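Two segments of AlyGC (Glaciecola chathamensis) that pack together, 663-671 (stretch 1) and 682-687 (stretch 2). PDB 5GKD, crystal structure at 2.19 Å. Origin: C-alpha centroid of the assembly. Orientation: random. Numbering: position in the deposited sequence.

Stretch 1 (663-671) HGTQVNKMT
Stretch 2, residues 682-687: IFELTV

How do the two backbones meet? Stretch 1 enters in extended form at H663 (phi/psi -116/119), turns at G664 (71/15), passes through T665 (-77/136) and Q666 (-93/-26), and then runs as a strand from V667 to T671, with phi between -140 and -122 and psi between 110 and 128. Stretch 2 is already in a strand at I682 (-131/122), and the strand continues through F683 (-101/134) and E684 (-122/86) and ends at L685 (-74/134), before T686 (-110/-155) and V687 (-69/173) leave it. H663 and E684 form a parallel bridge, their CA atoms 4.5 Å apart, and the CA atoms of G664 and T686 follow at 5.0 Å. After the turn the direction reverses: strand 667-671 runs nearly antiparallel to strand 682-685, at 162°, but the axes come no closer than 10.7 Å, so side chains must span the gap.

What holds the bridge together? The carbonyl of E684 gathers the contacts. G664 N donates a hydrogen bond to E684 O at 3.0 Å with an angle of 160°, and H663 CA makes a CA-H...O contact with E684 O at 3.3 Å. The positive phi of G664 by itself favours glycine, and its CA lies 3.5 Å from T686 OG1. Two waters extend the link. Water 1 accepts from T686 N at 2.8 Å and donates to T665 O at 3.2 Å; water 2 donates to T665 OG1 at 2.8 Å and makes a weak hydrogen bond to E684 O at 3.4 Å.

Why do H663 and E684 pair so closely? Both side chains lie on the same face of the sheet, which lets them meet beside their own backbone bridge. With H663 in t (chi1 180°, chi2 126°) and E684 in m, t (chi1 -62°, chi2 -175°, chi3 -22°), H663 ND1 donates to E684 OE1 at 2.8 Å and 162°. E684 O lies over one face of the imidazole. T686, toward stretch 1 with chi1 p at 64°, brings CG2 within 3.6 Å of H663 NE2.

What fills the space between the separated strands? N668 and M670 both point toward stretch 2, while K669 between them points away. The CA-to-CB bond of F683 points sideways, but its m rotamer (chi1 -65°, chi2 -80°) carries the ring nearer. M670 (chi1 -90°, chi2 71°, chi3 45°) places CE at the ring edge, 3.3 Å from F683 CZ, a tight apolar contact. N668 CB lies 3.8 Å from F683 CE1, and N668 ND2 is 4.3 Å from L685 CD2. N668 (chi1 -54°, chi2 -74°) also braces the turn before its strand: T665 OG1, with chi1 p at 55°, donates a very short 2.5 Å hydrogen bond to N668 OD1, and N668 ND2 donates to T665 O at 3.3 Å.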

# COMPACT_ATOMS: atom_id res chain seq x y z
N HIS A 663 6.41 -16.73 -11.34
CA HIS A 663 5.74 -17.57 -10.37
C HIS A 663 4.24 -17.51 -10.61
O HIS A 663 3.63 -16.44 -10.50
CB HIS A 663 6.11 -17.14 -8.94
CG HIS A 663 5.46 -17.95 -7.87
ND1 HIS A 663 6.18 -18.56 -6.87
CD2 HIS A 663 4.15 -18.22 -7.61
CE1 HIS A 663 5.35 -19.18 -6.05
NE2 HIS A 663 4.11 -18.99 -6.48
N GLY A 664 3.64 -18.66 -10.92
CA GLY A 664 2.22 -18.73 -11.17
C GLY A 664 1.75 -18.10 -12.46
O GLY A 664 0.55 -17.86 -12.60
N THR A 665 2.65 -17.82 -13.41
CA THR A 665 2.21 -17.37 -14.72
C THR A 665 1.69 -18.55 -15.54
O THR A 665 2.29 -19.62 -15.57
CB THR A 665 3.34 -16.68 -15.47
OG1 THR A 665 4.46 -17.56 -15.54
CG2 THR A 665 3.75 -15.44 -14.72
N GLN A 666 0.57 -18.33 -16.21
CA GLN A 666 -0.22 -19.39 -16.82
C GLN A 666 0.14 -19.63 -18.28
O GLN A 666 -0.05 -20.74 -18.78
CB GLN A 666 -1.70 -19.04 -16.70
CG GLN A 666 -2.07 -18.67 -15.25
CD GLN A 666 -3.50 -18.99 -14.92
OE1 GLN A 666 -3.99 -20.08 -15.21
NE2 GLN A 666 -4.20 -18.04 -14.31
N VAL A 667 0.66 -18.62 -18.97
CA VAL A 667 1.13 -18.76 -20.34
C VAL A 667 2.51 -18.10 -20.44
O VAL A 667 2.64 -16.90 -20.19
CB VAL A 667 0.16 -18.14 -21.36
CG1 VAL A 667 0.78 -18.15 -22.75
CG2 VAL A 667 -1.18 -18.88 -21.34
N ASN A 668 3.52 -18.89 -20.81
CA ASN A 668 4.89 -18.39 -20.90
C ASN A 668 5.46 -18.76 -22.26
O ASN A 668 5.48 -19.94 -22.62
CB ASN A 668 5.75 -18.98 -19.79
CG ASN A 668 5.17 -18.76 -18.42
OD1 ASN A 668 5.23 -17.65 -17.91
ND2 ASN A 668 4.63 -19.80 -17.82
N LYS A 669 5.92 -17.76 -23.00
CA LYS A 669 6.50 -17.97 -24.33
C LYS A 669 7.75 -17.12 -24.46
O LYS A 669 7.67 -15.89 -24.54
CB LYS A 669 5.48 -17.63 -25.42
CG LYS A 669 6.00 -17.73 -26.85
CD LYS A 669 4.87 -17.51 -27.88
CE LYS A 669 5.42 -17.05 -29.23
NZ LYS A 669 4.57 -15.96 -29.86
N MET A 670 8.92 -17.77 -24.49
CA MET A 670 10.20 -17.08 -24.70
C MET A 670 10.88 -17.66 -25.94
O MET A 670 11.26 -18.83 -25.95
CB MET A 670 11.11 -17.22 -23.49
CG MET A 670 10.98 -16.13 -22.42
SD MET A 670 9.45 -16.20 -21.48
CE MET A 670 9.36 -17.91 -21.14
N THR A 671 11.07 -16.82 -26.95
CA THR A 671 11.38 -17.27 -28.30
C THR A 671 12.42 -16.36 -28.93
O THR A 671 12.27 -15.14 -28.90
CB THR A 671 10.08 -17.29 -29.13
OG1 THR A 671 9.53 -18.62 -29.14
CG2 THR A 671 10.27 -16.79 -30.54
N ILE A 682 13.91 -18.27 -14.47
CA ILE A 682 13.45 -19.18 -13.42
C ILE A 682 11.94 -19.25 -13.44
O ILE A 682 11.26 -18.23 -13.28
CB ILE A 682 13.94 -18.78 -12.02
CG1 ILE A 682 15.47 -18.75 -11.95
CG2 ILE A 682 13.40 -19.77 -10.99
CD1 ILE A 682 16.01 -18.51 -10.56
N PHE A 683 11.41 -20.46 -13.63
CA PHE A 683 9.99 -20.73 -13.56
C PHE A 683 9.66 -21.35 -12.21
O PHE A 683 10.37 -22.26 -11.75
CB PHE A 683 9.54 -21.65 -14.69
CG PHE A 683 9.68 -21.05 -16.04
CD1 PHE A 683 8.75 -20.15 -16.52
CD2 PHE A 683 10.77 -21.36 -16.84
CE1 PHE A 683 8.90 -19.58 -17.76
CE2 PHE A 683 10.92 -20.79 -18.08
CZ PHE A 683 9.99 -19.90 -18.55
N GLU A 684 8.61 -20.85 -11.58
CA GLU A 684 8.01 -21.44 -10.40
C GLU A 684 6.55 -21.71 -10.77
O GLU A 684 5.66 -20.88 -10.57
CB GLU A 684 8.21 -20.51 -9.17
CG GLU A 684 9.69 -20.29 -8.81
CD GLU A 684 9.92 -19.49 -7.54
OE1 GLU A 684 9.01 -18.74 -7.13
OE2 GLU A 684 11.02 -19.59 -6.94
N LEU A 685 6.30 -22.84 -11.38
CA LEU A 685 5.00 -23.24 -11.84
C LEU A 685 4.06 -23.66 -10.72
O LEU A 685 4.45 -24.39 -9.88
CB LEU A 685 5.13 -24.33 -12.87
CG LEU A 685 5.97 -23.97 -14.07
CD1 LEU A 685 6.37 -25.18 -14.85
CD2 LEU A 685 5.33 -22.91 -14.94
N THR A 686 2.83 -23.17 -10.74
CA THR A 686 1.83 -23.49 -9.74
C THR A 686 0.71 -24.36 -10.31
O THR A 686 0.90 -25.03 -11.26
CB THR A 686 1.19 -22.23 -9.14
OG1 THR A 686 0.49 -21.54 -10.14
CG2 THR A 686 2.23 -21.32 -8.55
N VAL A 687 -0.46 -24.31 -9.72
CA VAL A 687 -1.59 -25.05 -10.18
C VAL A 687 -2.14 -24.55 -11.52
O VAL A 687 -1.74 -23.55 -12.03
CB VAL A 687 -2.73 -25.00 -9.15
CG1 VAL A 687 -2.25 -25.54 -7.84
CG2 VAL A 687 -3.19 -23.59 -8.93
O HOH W 1 2.48 -21.40 -12.94
O HOH W 2 5.22 -19.49 -13.65